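Local atomic coordinates of Exo-arabinanase (Penicillium chrysogenum, PDB entry 3A72), a protein that probably releases arabinobiose from the chain ends of alpha-1,5-linked L-arabinan, as an exo-acting glycoside hydrolase. Residues V179-N184 / G190-D195. Residues are numbered along the deposited sequence; the frame is centred on the assembly and turned at random.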
loop_
_atom_site.group_PDB
_atom_site.type_symbol
_atom_site.label_atom_id
_atom_site.label_comp_id
_atom_site.label_asym_id
_atom_site.label_seq_id
_atom_site.Cartn_x
_atom_site.Cartn_y
_atom_site.Cartn_z
ATOM N N VAL A 179 10.949 -8.387 0.602
ATOM C CA VAL A 179 11.992 -8.304 -0.423
ATOM C C VAL A 179 11.742 -7.135 -1.333
ATOM O O VAL A 179 10.672 -6.485 -1.307
ATOM C CB VAL A 179 12.040 -9.620 -1.242
ATOM C CG1 VAL A 179 12.186 -10.836 -0.343
ATOM C CG2 VAL A 179 10.838 -9.746 -2.124
ATOM N N HIS A 180 12.677 -6.915 -2.262
ATOM C CA HIS A 180 12.397 -6.028 -3.372
ATOM C C HIS A 180 13.142 -6.504 -4.623
ATOM O O HIS A 180 14.101 -7.277 -4.551
ATOM C CB HIS A 180 12.732 -4.516 -3.106
ATOM C CG HIS A 180 14.189 -4.277 -2.960
ATOM N ND1 HIS A 180 15.155 -4.026 -3.878
ATOM C CD2 HIS A 180 14.800 -4.235 -1.760
ATOM C CE1 HIS A 180 16.342 -3.859 -3.217
ATOM N NE2 HIS A 180 16.115 -3.992 -1.909
ATOM N N GLN A 181 12.702 -5.978 -5.760
ATOM C CA GLN A 181 13.435 -6.026 -7.014
ATOM C C GLN A 181 13.471 -4.626 -7.592
ATOM O O GLN A 181 12.595 -3.788 -7.322
ATOM C CB GLN A 181 12.844 -7.019 -7.989
ATOM C CG GLN A 181 12.931 -8.462 -7.511
ATOM C CD GLN A 181 12.287 -9.455 -8.423
ATOM O OE1 GLN A 181 12.845 -9.786 -9.552
ATOM N NE2 GLN A 181 11.186 -9.947 -8.054
ATOM N N VAL A 182 14.489 -4.378 -8.434
ATOM C CA VAL A 182 14.730 -3.064 -9.020
ATOM C C VAL A 182 14.782 -3.182 -10.525
ATOM O O VAL A 182 15.244 -4.191 -11.067
ATOM C CB VAL A 182 16.051 -2.466 -8.514
ATOM C CG1 VAL A 182 16.202 -1.043 -8.943
ATOM C CG2 VAL A 182 16.091 -2.631 -7.010
ATOM N N THR A 183 14.356 -2.133 -11.228
ATOM C CA THR A 183 14.445 -2.045 -12.649
ATOM C C THR A 183 14.854 -0.640 -13.076
ATOM O O THR A 183 14.483 0.330 -12.448
ATOM C CB THR A 183 13.090 -2.439 -13.311
ATOM O OG1 THR A 183 13.233 -2.472 -14.702
ATOM C CG2 THR A 183 12.007 -1.511 -12.898
ATOM N N ASN A 184 15.596 -0.556 -14.192
ATOM C CA ASN A 184 15.856 0.754 -14.813
ATOM C C ASN A 184 15.076 0.930 -16.096
ATOM O O ASN A 184 15.253 1.944 -16.808
ATOM C CB ASN A 184 17.318 1.031 -14.978
ATOM C CG ASN A 184 18.023 0.115 -15.858
ATOM O OD1 ASN A 184 17.411 -0.457 -16.713
ATOM N ND2 ASN A 184 19.315 -0.165 -15.683
ATOM N N GLY A 190 15.883 -6.877 -11.670
ATOM C CA GLY A 190 17.031 -7.476 -11.071
ATOM C C GLY A 190 16.640 -8.579 -10.098
ATOM O O GLY A 190 15.466 -8.882 -9.908
ATOM N N PRO A 191 17.631 -9.158 -9.447
ATOM C CA PRO A 191 17.324 -10.275 -8.595
ATOM C C PRO A 191 16.573 -9.873 -7.333
ATOM O O PRO A 191 16.558 -8.712 -6.916
ATOM C CB PRO A 191 18.682 -10.845 -8.258
ATOM C CG PRO A 191 19.635 -9.763 -8.563
ATOM C CD PRO A 191 19.029 -8.786 -9.498
ATOM N N VAL A 192 15.946 -10.857 -6.726
ATOM C CA VAL A 192 15.293 -10.647 -5.449
ATOM C C VAL A 192 16.315 -10.304 -4.377
ATOM O O VAL A 192 17.277 -11.047 -4.157
ATOM C CB VAL A 192 14.471 -11.921 -5.049
ATOM C CG1 VAL A 192 13.831 -11.731 -3.697
ATOM C CG2 VAL A 192 13.448 -12.182 -6.158
ATOM N N VAL A 193 16.098 -9.235 -3.655
ATOM C CA VAL A 193 16.907 -8.778 -2.518
ATOM C C VAL A 193 16.092 -8.932 -1.257
ATOM O O VAL A 193 15.007 -8.367 -1.150
ATOM C CB VAL A 193 17.363 -7.325 -2.720
ATOM C CG1 VAL A 193 18.158 -6.849 -1.517
ATOM C CG2 VAL A 193 18.186 -7.215 -3.970
ATOM N N GLU A 194 16.602 -9.698 -0.288
ATOM C CA GLU A 194 15.913 -9.832 0.995
ATOM C C GLU A 194 16.079 -8.584 1.837
ATOM O O GLU A 194 17.196 -8.127 2.074
ATOM C CB GLU A 194 16.460 -11.043 1.754
ATOM C CG GLU A 194 16.309 -12.332 0.995
ATOM C CD GLU A 194 14.914 -12.840 1.004
ATOM O OE1 GLU A 194 14.022 -12.515 1.800
ATOM O OE2 GLU A 194 14.690 -13.785 0.192
ATOM N N ASP A 195 14.999 -8.012 2.272
ATOM C CA ASP A 195 15.011 -6.804 3.093
ATOM C C ASP A 195 14.772 -7.103 4.576
ATOM O O ASP A 195 15.496 -6.586 5.424
ATOM C CB ASP A 195 13.959 -5.833 2.548
ATOM C CG ASP A 195 14.363 -5.190 1.271
ATOM O OD1 ASP A 195 15.585 -5.043 1.003
ATOM O OD2 ASP A 195 13.430 -4.774 0.503
HETATM O O HOH W 1 10.847 -5.034 1.146
HETATM O O HOH W 2 16.709 -6.205 -8.061
#
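With chi1 at 67°, the ring of His180 is set between its own backbone N and carbonyl carbon, and there it meets Val193, whose CG1 lies anti to the backbone N (chi1 178°). The two side chains run alongside each other: Val193 CB sits over one ring face, 3.8 Å from the centroid of the His180 ring, a CH-pi contact offset toward the rim. His180 NE2 is hydrogen-bonded to the carbonyl O of Glu246.

The backbones of His180 and Val193 form an antiparallel hydrogen-bonded pair: Val193 N donates to His180 O at 2.9 Å, and His180 N returns a more bent bond to Val193 O. Val179 and Glu194 follow as a non-hydrogen-bonded pair. Their side chains lie on the other face of the sheet, where Val179 CB packs 3.7 Å from Val192 CG1 and Val179 CG1 rests against the carboxylate of Glu194, whose OE1 is hydrogen-bonded to Thr177 OG1. Val192 CG2 meets the amide end of Gln181, 3.7 Å from its NE2, which is hydrogen-bonded to Tyr165 OH.

Beyond Val192 the register slips by one residue, so that Val182 faces Gly190. A water takes the N-H of Val182 and donates to Pro191 O at 2.8 Å, joining the segments where these two atoms make no direct bond. Gly190 N then bonds directly to Val182 O, nearly straight at 170°. A second water links the segments at their other end, donating to Asp195 OD2 and, weakly, to Val179 O.

This hairpin makes up the outer two strands of a four-stranded antiparallel sheet, one of six such sheets in the chain, as in the six-bladed sialidase-like propeller. Strand 193-196 is outermost in this blade, and strand 177-183 is paired on its far side with strand 160-167.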